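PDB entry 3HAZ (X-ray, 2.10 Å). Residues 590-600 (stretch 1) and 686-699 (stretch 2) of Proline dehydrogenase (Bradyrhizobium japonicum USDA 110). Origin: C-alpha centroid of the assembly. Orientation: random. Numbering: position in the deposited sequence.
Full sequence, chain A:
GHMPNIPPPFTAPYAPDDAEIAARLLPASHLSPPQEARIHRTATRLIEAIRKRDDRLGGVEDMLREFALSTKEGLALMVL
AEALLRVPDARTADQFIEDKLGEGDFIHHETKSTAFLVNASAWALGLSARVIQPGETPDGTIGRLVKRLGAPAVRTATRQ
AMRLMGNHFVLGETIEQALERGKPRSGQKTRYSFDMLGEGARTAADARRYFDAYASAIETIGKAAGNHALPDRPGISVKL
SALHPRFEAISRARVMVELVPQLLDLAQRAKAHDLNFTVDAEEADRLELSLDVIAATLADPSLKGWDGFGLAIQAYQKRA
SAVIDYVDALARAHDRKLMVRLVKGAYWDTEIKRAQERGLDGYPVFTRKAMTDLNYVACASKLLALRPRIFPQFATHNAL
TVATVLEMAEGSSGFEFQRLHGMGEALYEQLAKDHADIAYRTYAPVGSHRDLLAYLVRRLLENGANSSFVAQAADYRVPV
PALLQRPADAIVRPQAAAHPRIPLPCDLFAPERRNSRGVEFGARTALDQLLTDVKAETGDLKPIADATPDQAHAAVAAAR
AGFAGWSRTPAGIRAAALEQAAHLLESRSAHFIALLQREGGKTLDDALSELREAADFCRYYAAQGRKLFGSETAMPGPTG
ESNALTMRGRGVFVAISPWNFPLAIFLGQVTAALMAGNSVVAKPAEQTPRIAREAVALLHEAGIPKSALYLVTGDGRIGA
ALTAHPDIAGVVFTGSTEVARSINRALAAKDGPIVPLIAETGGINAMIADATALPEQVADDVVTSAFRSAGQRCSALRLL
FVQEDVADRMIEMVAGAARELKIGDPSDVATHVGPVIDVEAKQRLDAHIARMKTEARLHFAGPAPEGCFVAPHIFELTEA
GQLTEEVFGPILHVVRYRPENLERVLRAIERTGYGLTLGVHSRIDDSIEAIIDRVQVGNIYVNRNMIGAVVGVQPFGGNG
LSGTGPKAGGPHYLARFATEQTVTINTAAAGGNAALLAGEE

Stretch 1, residues 590-600: AHFIALLQREG
Stretch 2 686-699: EQTPRIAREAVALL

Two helices, 590-598 and 689-699, run nearly antiparallel, their N-to-C directions 159° apart and their axes 9.9 Å apart at closest approach. Both keep regular helical torsions, near -63/-42, with i to i+4 backbone hydrogen bonds. The register is set by two CA pairs: L595 CA lies 6.3 Å from I691 CA, and E599 CA lies 6.2 Å from T688 CA. Together the stretches bury 548 Å², and three residues, E599, I691 and F592, cover the most.

E599, near the C-terminal end of the first stretch, points its CB toward the start of the second helix. Its extended side chain (chi1 t, chi2 t, chi3 37°) delivers both carboxylate oxygens to backbone amides that the first turn leaves without helical acceptors: R690 N donates to E599 OE2 at 2.8 Å, and I691 N to E599 OE1 at 2.9 Å. P689 N lies 3.1 Å from E599 OE2 but has no hydrogen to share. A water ties the backbones together here, donating to E599 O (2.9 Å) and Q687 O (2.7 Å).

One turn back along the first helix, the chemistry becomes apolar. I691 (t, t) sends CD1 to 3.5 Å from L596 CD2 (L596 m, t) and 4.2 Å from L595 CB. L595, with chi1 off-well at -100° and chi2 p, also places CD2 3.5 Å from E694 CG, packing against the aliphatic part of that acid.

F592 (chi1 m, chi2 95°) leaves its backbone sideways, but its ring reaches across as a knob among I691, E694, A695 and L698. A695 meets the ring through its backbone, with A695 N at the ring edge 4.1 Å from F592 CE2; I691 CG1 also lies at the edge, 4.2 Å from F592 CD2, while L698 CD1 approaches F592 CE1 obliquely at 3.4 Å. Nearby, H591 (chi1 t, chi2 74°) brings NE2 to 3.2 Å from E694 OE2, with E694 in m, m.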

# COMPACT_ATOMS: atom_id res chain seq x y z
N ALA A 590 -32.33 -33.77 -6.81
CA ALA A 590 -33.29 -34.58 -7.56
C ALA A 590 -34.52 -34.88 -6.72
O ALA A 590 -35.65 -34.78 -7.19
CB ALA A 590 -32.64 -35.88 -8.04
N HIS A 591 -34.29 -35.23 -5.46
CA HIS A 591 -35.35 -35.50 -4.50
C HIS A 591 -36.25 -34.28 -4.32
O HIS A 591 -37.47 -34.39 -4.38
CB HIS A 591 -34.73 -35.91 -3.16
CG HIS A 591 -35.73 -36.11 -2.06
ND1 HIS A 591 -36.57 -37.20 -2.01
CD2 HIS A 591 -36.00 -35.37 -0.97
CE1 HIS A 591 -37.32 -37.12 -0.93
NE2 HIS A 591 -37.00 -36.01 -0.28
N PHE A 592 -35.64 -33.13 -4.10
CA PHE A 592 -36.42 -31.91 -3.89
C PHE A 592 -37.07 -31.39 -5.17
O PHE A 592 -38.18 -30.86 -5.14
CB PHE A 592 -35.56 -30.82 -3.23
CG PHE A 592 -35.34 -31.05 -1.76
CD1 PHE A 592 -34.20 -31.69 -1.31
CD2 PHE A 592 -36.29 -30.65 -0.84
CE1 PHE A 592 -34.00 -31.92 0.04
CE2 PHE A 592 -36.10 -30.87 0.52
CZ PHE A 592 -34.95 -31.51 0.96
N ILE A 593 -36.39 -31.55 -6.30
CA ILE A 593 -36.99 -31.20 -7.58
C ILE A 593 -38.21 -32.08 -7.82
O ILE A 593 -39.25 -31.61 -8.29
CB ILE A 593 -35.98 -31.33 -8.74
CG1 ILE A 593 -34.95 -30.19 -8.67
CG2 ILE A 593 -36.70 -31.31 -10.10
CD1 ILE A 593 -33.80 -30.34 -9.64
N ALA A 594 -38.09 -33.36 -7.47
CA ALA A 594 -39.21 -34.30 -7.61
C ALA A 594 -40.41 -33.84 -6.80
O ALA A 594 -41.54 -33.88 -7.27
CB ALA A 594 -38.79 -35.71 -7.20
N LEU A 595 -40.15 -33.41 -5.57
CA LEU A 595 -41.20 -32.91 -4.69
C LEU A 595 -41.85 -31.65 -5.26
O LEU A 595 -43.08 -31.52 -5.24
CB LEU A 595 -40.65 -32.62 -3.29
CG LEU A 595 -40.91 -33.68 -2.21
CD1 LEU A 595 -40.67 -35.09 -2.73
CD2 LEU A 595 -40.05 -33.41 -0.98
N LEU A 596 -41.03 -30.74 -5.76
CA LEU A 596 -41.52 -29.49 -6.34
C LEU A 596 -42.44 -29.75 -7.53
O LEU A 596 -43.41 -29.02 -7.76
CB LEU A 596 -40.35 -28.61 -6.77
CG LEU A 596 -39.57 -27.95 -5.64
CD1 LEU A 596 -38.26 -27.35 -6.16
CD2 LEU A 596 -40.42 -26.88 -4.94
N GLN A 597 -42.13 -30.79 -8.29
CA GLN A 597 -42.96 -31.13 -9.44
C GLN A 597 -44.26 -31.82 -9.00
O GLN A 597 -45.33 -31.49 -9.50
CB GLN A 597 -42.17 -32.00 -10.42
CG GLN A 597 -41.04 -31.25 -11.12
CD GLN A 597 -40.63 -31.93 -12.40
OE1 GLN A 597 -40.06 -33.03 -12.37
NE2 GLN A 597 -40.90 -31.29 -13.54
N ARG A 598 -44.16 -32.75 -8.06
CA ARG A 598 -45.32 -33.52 -7.60
C ARG A 598 -46.26 -32.69 -6.74
O ARG A 598 -47.45 -32.58 -7.03
CB ARG A 598 -44.87 -34.77 -6.83
CG ARG A 598 -44.75 -36.03 -7.67
CD ARG A 598 -46.10 -36.70 -7.86
N GLU A 599 -45.73 -32.12 -5.66
CA GLU A 599 -46.55 -31.34 -4.73
C GLU A 599 -46.78 -29.92 -5.24
O GLU A 599 -47.85 -29.35 -5.04
CB GLU A 599 -45.92 -31.31 -3.33
CG GLU A 599 -46.85 -30.77 -2.24
CD GLU A 599 -46.20 -30.72 -0.86
OE1 GLU A 599 -44.99 -30.41 -0.78
OE2 GLU A 599 -46.90 -30.98 0.14
N GLY A 600 -45.77 -29.35 -5.90
CA GLY A 600 -45.85 -27.98 -6.36
C GLY A 600 -46.39 -27.82 -7.77
O GLY A 600 -46.83 -26.74 -8.15
N GLU A 686 -51.11 -24.75 3.33
CA GLU A 686 -51.83 -26.01 3.45
C GLU A 686 -51.57 -26.95 2.27
O GLU A 686 -51.54 -28.16 2.44
CB GLU A 686 -53.34 -25.75 3.60
CG GLU A 686 -54.04 -26.77 4.46
CD GLU A 686 -55.53 -26.49 4.60
OE1 GLU A 686 -56.03 -25.58 3.91
OE2 GLU A 686 -56.19 -27.19 5.40
N GLN A 687 -51.38 -26.38 1.08
CA GLN A 687 -51.17 -27.17 -0.13
C GLN A 687 -49.82 -27.88 -0.20
O GLN A 687 -49.67 -28.88 -0.90
CB GLN A 687 -51.33 -26.31 -1.40
CG GLN A 687 -52.71 -25.69 -1.58
CD GLN A 687 -52.80 -24.29 -1.02
OE1 GLN A 687 -52.05 -23.91 -0.12
NE2 GLN A 687 -53.73 -23.50 -1.55
N THR A 688 -48.83 -27.36 0.51
CA THR A 688 -47.45 -27.83 0.33
C THR A 688 -46.70 -28.15 1.62
O THR A 688 -45.57 -27.68 1.81
CB THR A 688 -46.65 -26.82 -0.50
OG1 THR A 688 -46.81 -25.51 0.05
CG2 THR A 688 -47.14 -26.81 -1.94
N PRO A 689 -47.30 -28.96 2.51
CA PRO A 689 -46.66 -29.31 3.78
C PRO A 689 -45.53 -30.33 3.63
O PRO A 689 -44.62 -30.34 4.45
CB PRO A 689 -47.81 -29.95 4.56
CG PRO A 689 -48.67 -30.54 3.49
CD PRO A 689 -48.68 -29.48 2.44
N ARG A 690 -45.60 -31.19 2.61
CA ARG A 690 -44.62 -32.27 2.50
C ARG A 690 -43.20 -31.76 2.29
O ARG A 690 -42.28 -32.12 3.02
CB ARG A 690 -45.01 -33.27 1.41
N ILE A 691 -43.02 -30.90 1.29
CA ILE A 691 -41.69 -30.35 1.04
C ILE A 691 -41.20 -29.54 2.23
O ILE A 691 -40.00 -29.54 2.54
CB ILE A 691 -41.63 -29.52 -0.26
CG1 ILE A 691 -40.18 -29.13 -0.56
CG2 ILE A 691 -42.51 -28.29 -0.17
CD1 ILE A 691 -39.94 -28.70 -1.99
N ALA A 692 -42.11 -28.85 2.90
CA ALA A 692 -41.77 -28.09 4.10
C ALA A 692 -41.23 -29.00 5.20
O ALA A 692 -40.23 -28.69 5.84
CB ALA A 692 -42.98 -27.31 4.60
N ARG A 693 -41.91 -30.13 5.41
CA ARG A 693 -41.44 -31.10 6.39
C ARG A 693 -40.07 -31.68 6.00
O ARG A 693 -39.22 -31.88 6.86
CB ARG A 693 -42.48 -32.22 6.60
CG ARG A 693 -42.15 -33.13 7.79
CD ARG A 693 -43.33 -34.02 8.19
NE ARG A 693 -43.71 -34.94 7.12
CZ ARG A 693 -44.55 -35.96 7.27
NH1 ARG A 693 -45.12 -36.19 8.44
NH2 ARG A 693 -44.84 -36.74 6.23
N GLU A 694 -39.87 -31.93 4.71
CA GLU A 694 -38.58 -32.41 4.23
C GLU A 694 -37.49 -31.37 4.48
O GLU A 694 -36.38 -31.70 4.90
CB GLU A 694 -38.65 -32.74 2.74
CG GLU A 694 -39.49 -33.97 2.40
CD GLU A 694 -38.74 -35.27 2.57
OE1 GLU A 694 -37.68 -35.28 3.24
OE2 GLU A 694 -39.20 -36.30 2.04
N ALA A 695 -37.81 -30.10 4.22
CA ALA A 695 -36.86 -29.02 4.42
C ALA A 695 -36.45 -28.90 5.89
O ALA A 695 -35.26 -28.81 6.21
CB ALA A 695 -37.45 -27.70 3.93
N VAL A 696 -37.43 -28.90 6.78
CA VAL A 696 -37.17 -28.82 8.21
C VAL A 696 -36.28 -29.98 8.68
O VAL A 696 -35.31 -29.76 9.40
CB VAL A 696 -38.48 -28.80 9.03
CG1 VAL A 696 -38.20 -29.02 10.51
CG2 VAL A 696 -39.21 -27.48 8.81
N ALA A 697 -36.60 -31.20 8.26
CA ALA A 697 -35.78 -32.34 8.64
C ALA A 697 -34.36 -32.16 8.11
O ALA A 697 -33.38 -32.54 8.76
CB ALA A 697 -36.39 -33.65 8.12
N LEU A 698 -34.24 -31.56 6.93
CA LEU A 698 -32.94 -31.30 6.35
C LEU A 698 -32.17 -30.27 7.17
O LEU A 698 -30.96 -30.41 7.38
CB LEU A 698 -33.07 -30.86 4.88
CG LEU A 698 -31.78 -30.62 4.09
CD1 LEU A 698 -32.02 -30.79 2.59
CD2 LEU A 698 -31.19 -29.25 4.40
N LEU A 699 -32.86 -29.23 7.62
CA LEU A 699 -32.22 -28.20 8.44
C LEU A 699 -31.73 -28.79 9.76
O LEU A 699 -30.63 -28.47 10.21
CB LEU A 699 -33.18 -27.05 8.72
CG LEU A 699 -33.36 -26.02 7.59
CD1 LEU A 699 -34.41 -25.00 8.00
CD2 LEU A 699 -32.04 -25.33 7.28
O HOH W 1 -50.29 -29.44 -3.49